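Local atomic coordinates of beta-mannosidase (Trichoderma harzianum, PDB entry 4CVU), a protein that probably hydrolyses terminal beta-linked mannose residues from the non-reducing ends of beta-mannosides, as a glycoside hydrolase of family 2. Residues Gln56-Ile67 with Leu79-Tyr89. Residues are numbered along the deposited sequence; the frame is centred on the assembly and turned at random.
With CD (cadmium ion), chain M; NAG (2-acetamido-2-deoxy-beta-D-glucopyranose), chain C.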
loop_
_atom_site.group_PDB
_atom_site.type_symbol
_atom_site.label_atom_id
_atom_site.label_comp_id
_atom_site.label_asym_id
_atom_site.label_seq_id
_atom_site.Cartn_x
_atom_site.Cartn_y
_atom_site.Cartn_z
ATOM N N GLN A 56 4.544 23.221 4.051
ATOM C CA GLN A 56 3.463 23.472 3.130
ATOM C C GLN A 56 2.251 22.660 3.569
ATOM O O GLN A 56 2.388 21.657 4.234
ATOM C CB GLN A 56 3.870 23.078 1.716
ATOM C CG GLN A 56 4.927 23.972 1.090
ATOM C CD GLN A 56 5.732 23.267 -0.010
ATOM O OE1 GLN A 56 5.959 22.066 0.070
ATOM N NE2 GLN A 56 6.151 24.013 -1.051
ATOM N N ALA A 57 1.061 23.088 3.177
ATOM C CA ALA A 57 -0.177 22.533 3.693
ATOM C C ALA A 57 -0.349 21.017 3.494
ATOM O O ALA A 57 -0.801 20.334 4.414
ATOM C CB ALA A 57 -1.377 23.299 3.115
ATOM N N HIS A 58 0.026 20.492 2.319
ATOM C CA HIS A 58 0.024 19.018 2.110
ATOM C C HIS A 58 0.773 18.301 3.230
ATOM O O HIS A 58 0.301 17.269 3.752
ATOM C CB HIS A 58 0.645 18.626 0.790
ATOM C CG HIS A 58 -0.125 19.092 -0.387
ATOM N ND1 HIS A 58 -0.131 20.407 -0.790
ATOM C CD2 HIS A 58 -0.906 18.418 -1.258
ATOM C CE1 HIS A 58 -0.908 20.523 -1.852
ATOM N NE2 HIS A 58 -1.387 19.327 -2.152
ATOM N N LEU A 59 1.918 18.835 3.621
ATOM C CA LEU A 59 2.732 18.149 4.628
ATOM C C LEU A 59 2.068 18.209 6.018
ATOM O O LEU A 59 2.120 17.241 6.751
ATOM C CB LEU A 59 4.181 18.676 4.678
ATOM C CG LEU A 59 4.934 18.656 3.332
ATOM C CD1 LEU A 59 6.298 19.313 3.520
ATOM C CD2 LEU A 59 5.026 17.245 2.742
ATOM N N ASP A 60 1.448 19.329 6.367
ATOM C CA ASP A 60 0.836 19.461 7.710
ATOM C C ASP A 60 -0.469 18.656 7.800
ATOM O O ASP A 60 -0.774 18.058 8.854
ATOM C CB ASP A 60 0.628 20.932 8.067
ATOM C CG ASP A 60 1.942 21.697 8.210
ATOM O OD1 ASP A 60 2.992 21.082 8.450
ATOM O OD2 ASP A 60 1.927 22.927 8.059
ATOM N N LEU A 61 -1.226 18.615 6.688
ATOM C CA LEU A 61 -2.378 17.727 6.525
ATOM C C LEU A 61 -2.029 16.229 6.628
ATOM O O LEU A 61 -2.753 15.470 7.265
ATOM C CB LEU A 61 -3.065 17.979 5.169
ATOM C CG LEU A 61 -3.812 19.320 5.018
ATOM C CD1 LEU A 61 -4.165 19.593 3.563
ATOM C CD2 LEU A 61 -5.047 19.379 5.885
ATOM N N HIS A 62 -0.944 15.807 5.986
ATOM C CA HIS A 62 -0.479 14.433 6.086
ATOM C C HIS A 62 -0.048 14.124 7.512
ATOM O O HIS A 62 -0.424 13.098 8.043
ATOM C CB HIS A 62 0.664 14.163 5.137
ATOM C CG HIS A 62 1.227 12.792 5.265
ATOM N ND1 HIS A 62 0.461 11.678 5.084
ATOM C CD2 HIS A 62 2.481 12.345 5.518
ATOM C CE1 HIS A 62 1.199 10.600 5.213
ATOM N NE2 HIS A 62 2.412 10.983 5.518
ATOM N N ALA A 63 0.718 15.016 8.130
ATOM C CA ALA A 63 1.179 14.816 9.527
ATOM C C ALA A 63 0.020 14.590 10.497
ATOM O O ALA A 63 0.124 13.756 11.395
ATOM C CB ALA A 63 2.031 16.005 9.990
ATOM N N ALA A 64 -1.090 15.317 10.311
ATOM C CA ALA A 64 -2.284 15.169 11.183
ATOM C C ALA A 64 -3.197 13.968 10.842
ATOM O O ALA A 64 -4.164 13.711 11.541
ATOM C CB ALA A 64 -3.112 16.457 11.177
ATOM N N GLY A 65 -2.903 13.262 9.769
ATOM C CA GLY A 65 -3.669 12.070 9.413
ATOM C C GLY A 65 -4.905 12.363 8.571
ATOM O O GLY A 65 -5.730 11.481 8.354
ATOM N N VAL A 66 -5.003 13.586 8.064
ATOM C CA VAL A 66 -6.126 13.975 7.208
ATOM C C VAL A 66 -5.938 13.370 5.805
ATOM O O VAL A 66 -6.895 12.974 5.137
ATOM C CB VAL A 66 -6.263 15.492 7.121
ATOM C CG1 VAL A 66 -7.388 15.873 6.169
ATOM C CG2 VAL A 66 -6.514 16.095 8.511
ATOM N N ILE A 67 -4.692 13.282 5.367
ATOM C CA ILE A 67 -4.401 12.608 4.119
ATOM C C ILE A 67 -3.266 11.591 4.272
ATOM O O ILE A 67 -2.511 11.635 5.253
ATOM C CB ILE A 67 -4.088 13.629 3.009
ATOM C CG1 ILE A 67 -2.779 14.378 3.279
ATOM C CG2 ILE A 67 -5.241 14.608 2.888
ATOM C CD1 ILE A 67 -2.341 15.270 2.098
ATOM N N LEU A 79 -6.037 14.349 -4.546
ATOM C CA LEU A 79 -5.697 15.458 -3.635
ATOM C C LEU A 79 -5.915 16.879 -4.198
ATOM O O LEU A 79 -5.561 17.860 -3.550
ATOM C CB LEU A 79 -4.251 15.322 -3.154
ATOM C CG LEU A 79 -3.961 14.042 -2.373
ATOM C CD1 LEU A 79 -2.535 14.097 -1.908
ATOM C CD2 LEU A 79 -4.869 13.872 -1.163
ATOM N N ARG A 80 -6.528 16.988 -5.375
ATOM C CA ARG A 80 -6.660 18.278 -6.022
ATOM C C ARG A 80 -7.557 19.273 -5.259
ATOM O O ARG A 80 -7.403 20.484 -5.406
ATOM C CB ARG A 80 -7.135 18.105 -7.464
ATOM C CG ARG A 80 -6.038 17.624 -8.374
ATOM C CD ARG A 80 -6.542 17.500 -9.799
ATOM N NE ARG A 80 -5.437 17.198 -10.729
ATOM C CZ ARG A 80 -5.634 16.709 -11.951
ATOM N NH1 ARG A 80 -6.884 16.524 -12.389
ATOM N NH2 ARG A 80 -4.599 16.424 -12.763
ATOM N N TRP A 81 -8.424 18.774 -4.380
ATOM C CA TRP A 81 -9.173 19.657 -3.496
ATOM C C TRP A 81 -8.295 20.550 -2.630
ATOM O O TRP A 81 -8.775 21.535 -2.056
ATOM C CB TRP A 81 -10.098 18.860 -2.585
ATOM C CG TRP A 81 -9.428 17.844 -1.686
ATOM C CD1 TRP A 81 -9.125 16.557 -1.994
ATOM C CD2 TRP A 81 -9.080 18.019 -0.316
ATOM N NE1 TRP A 81 -8.571 15.915 -0.899
ATOM C CE2 TRP A 81 -8.514 16.815 0.135
ATOM C CE3 TRP A 81 -9.147 19.090 0.558
ATOM C CZ2 TRP A 81 -8.042 16.654 1.446
ATOM C CZ3 TRP A 81 -8.680 18.933 1.858
ATOM C CH2 TRP A 81 -8.147 17.731 2.287
ATOM N N ILE A 82 -7.025 20.191 -2.479
ATOM C CA ILE A 82 -6.113 20.967 -1.672
ATOM C C ILE A 82 -5.614 22.158 -2.461
ATOM O O ILE A 82 -5.757 23.298 -2.014
ATOM C CB ILE A 82 -4.937 20.097 -1.150
ATOM C CG1 ILE A 82 -5.464 19.105 -0.101
ATOM C CG2 ILE A 82 -3.860 20.962 -0.537
ATOM C CD1 ILE A 82 -4.507 17.975 0.254
ATOM N N ALA A 83 -5.055 21.924 -3.649
ATOM C CA ALA A 83 -4.562 23.038 -4.470
ATOM C C ALA A 83 -5.691 24.023 -4.844
ATOM O O ALA A 83 -5.425 25.179 -5.120
ATOM C CB ALA A 83 -3.930 22.500 -5.744
ATOM N N ALA A 84 -6.915 23.537 -4.934
ATOM C CA ALA A 84 -8.033 24.351 -5.348
ATOM C C ALA A 84 -8.533 25.394 -4.322
ATOM O O ALA A 84 -9.405 26.184 -4.647
ATOM C CB ALA A 84 -9.164 23.478 -5.846
ATOM N N GLN A 85 -8.027 25.378 -3.092
ATOM C CA GLN A 85 -8.455 26.326 -2.056
ATOM C C GLN A 85 -7.335 27.033 -1.279
ATOM O O GLN A 85 -6.194 26.660 -1.361
ATOM C CB GLN A 85 -9.394 25.657 -1.083
ATOM C CG GLN A 85 -8.712 24.692 -0.163
ATOM C CD GLN A 85 -9.692 23.987 0.741
ATOM O OE1 GLN A 85 -10.142 24.559 1.683
ATOM N NE2 GLN A 85 -10.007 22.743 0.446
ATOM N N ASN A 86 -7.684 28.079 -0.541
ATOM C CA ASN A 86 -6.762 28.783 0.360
ATOM C C ASN A 86 -6.395 28.039 1.635
ATOM O O ASN A 86 -7.193 27.348 2.189
ATOM C CB ASN A 86 -7.302 30.146 0.801
ATOM C CG ASN A 86 -7.292 31.199 -0.301
ATOM O OD1 ASN A 86 -7.550 30.912 -1.432
ATOM N ND2 ASN A 86 -7.000 32.426 0.062
ATOM N N TRP A 87 -5.179 28.215 2.095
ATOM C CA TRP A 87 -4.736 27.693 3.384
ATOM C C TRP A 87 -4.105 28.810 4.175
ATOM O O TRP A 87 -3.264 29.517 3.682
ATOM C CB TRP A 87 -3.726 26.524 3.194
ATOM C CG TRP A 87 -4.409 25.392 2.553
ATOM C CD1 TRP A 87 -4.561 25.197 1.205
ATOM C CD2 TRP A 87 -5.156 24.367 3.204
ATOM N NE1 TRP A 87 -5.328 24.087 0.982
ATOM C CE2 TRP A 87 -5.711 23.557 2.193
ATOM C CE3 TRP A 87 -5.395 24.044 4.547
ATOM C CZ2 TRP A 87 -6.496 22.424 2.475
ATOM C CZ3 TRP A 87 -6.149 22.919 4.837
ATOM C CH2 TRP A 87 -6.693 22.115 3.800
ATOM N N THR A 88 -4.481 28.941 5.432
ATOM C CA THR A 88 -3.966 30.013 6.240
ATOM C C THR A 88 -3.161 29.457 7.395
ATOM O O THR A 88 -3.661 28.591 8.159
ATOM C CB THR A 88 -5.115 30.938 6.734
ATOM O OG1 THR A 88 -5.719 31.588 5.606
ATOM C CG2 THR A 88 -4.613 31.972 7.719
ATOM N N TYR A 89 -1.930 29.959 7.509
ATOM C CA TYR A 89 -1.020 29.668 8.637
ATOM C C TYR A 89 -1.174 30.768 9.694
ATOM O O TYR A 89 -0.898 31.936 9.421
ATOM C CB TYR A 89 0.430 29.600 8.135
ATOM C CG TYR A 89 0.786 28.250 7.509
ATOM C CD1 TYR A 89 0.263 27.867 6.280
ATOM C CD2 TYR A 89 1.643 27.372 8.161
ATOM C CE1 TYR A 89 0.567 26.633 5.733
ATOM C CE2 TYR A 89 1.976 26.159 7.614
ATOM C CZ TYR A 89 1.436 25.773 6.404
ATOM O OH TYR A 89 1.762 24.512 5.887
HETATM CD CD CD M . 4.218 9.688 6.057
HETATM C C1 NAG C . -6.958 33.534 -0.801
HETATM C C2 NAG C . -7.872 34.629 -0.193
HETATM C C3 NAG C . -7.755 35.921 -0.989
HETATM C C4 NAG C . -6.301 36.327 -1.221
HETATM C C5 NAG C . -5.444 35.131 -1.710
HETATM C C6 NAG C . -3.938 35.470 -1.769
HETATM C C7 NAG C . -9.833 33.789 0.960
HETATM C C8 NAG C . -11.268 33.354 0.922
HETATM N N2 NAG C . -9.267 34.201 -0.170
HETATM O O3 NAG C . -8.446 36.940 -0.282
HETATM O O4 NAG C . -6.286 37.350 -2.206
HETATM O O5 NAG C . -5.625 34.001 -0.874
HETATM O O6 NAG C . -3.368 35.587 -0.476
HETATM O O7 NAG C . -9.227 33.747 2.009
HETATM O O HOH W 1 -3.363 19.450 -4.373
HETATM O O HOH W 2 3.524 9.570 8.115
HETATM O O HOH W 3 6.011 11.345 6.777
HETATM O O HOH W 4 4.926 9.647 3.985
#
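Ile82 is the central bump of this interface: one branch presses on a flat ring of helix 57-63, while the other points into the notch between the ends of Leu61 and Ile67. CG2, anti to the backbone N because CG1 takes the place beside it (chi1 -70°), lies over one face of the His58 imidazole, 3.3 Å from His58 CE1. The other branch ends in CD1, which meets Leu61 CD1 tip to tip at 3.7 Å and Ile67 CD1 in the same manner. Ile67 uses both branches: its CG2 touches Leu79 CD2 and, obliquely, the indole of Trp81, 3.8 Å from Trp81 CZ2.

Farther along, the Trp87 indole is a broad plate on which the helix rests. Ala57 CB sits over its five-membered ring, 3.7 Å from Trp87 CG, while Leu61 CD1 comes in off-centre at the other end of the plate, near CH2, with CD2 beside it. The plate is kept from turning by Trp87 NE1, which gives its proton to Ile82 O at 3.1 Å within the ring plane. An alanine in place of Trp87 would probably leave Ala57 and Leu61 facing a gap and Ile82 O short of one donor.

Strand 87-91 belongs to the six-stranded antiparallel sheet of the galactose-binding-like domain, and the helix axis runs at 82° to that of the short strand segment 87-89. On another side of the helix, His62 binds cadmium together with Glu613 of the second subunit. A single water joins His58 NE2 to Leu79 O and Ala83 N. At the helix start, Tyr89 OH donates to Asp60 OD2 (2.7 Å), arriving from above the carboxylate plane; Ser55 holds OD1. Polar groups are thus buried among the apolar ones, and the Asp60 carboxylate, its charge probably eased by these two hydroxyls, is likely to fix the helix's first turn against the strand.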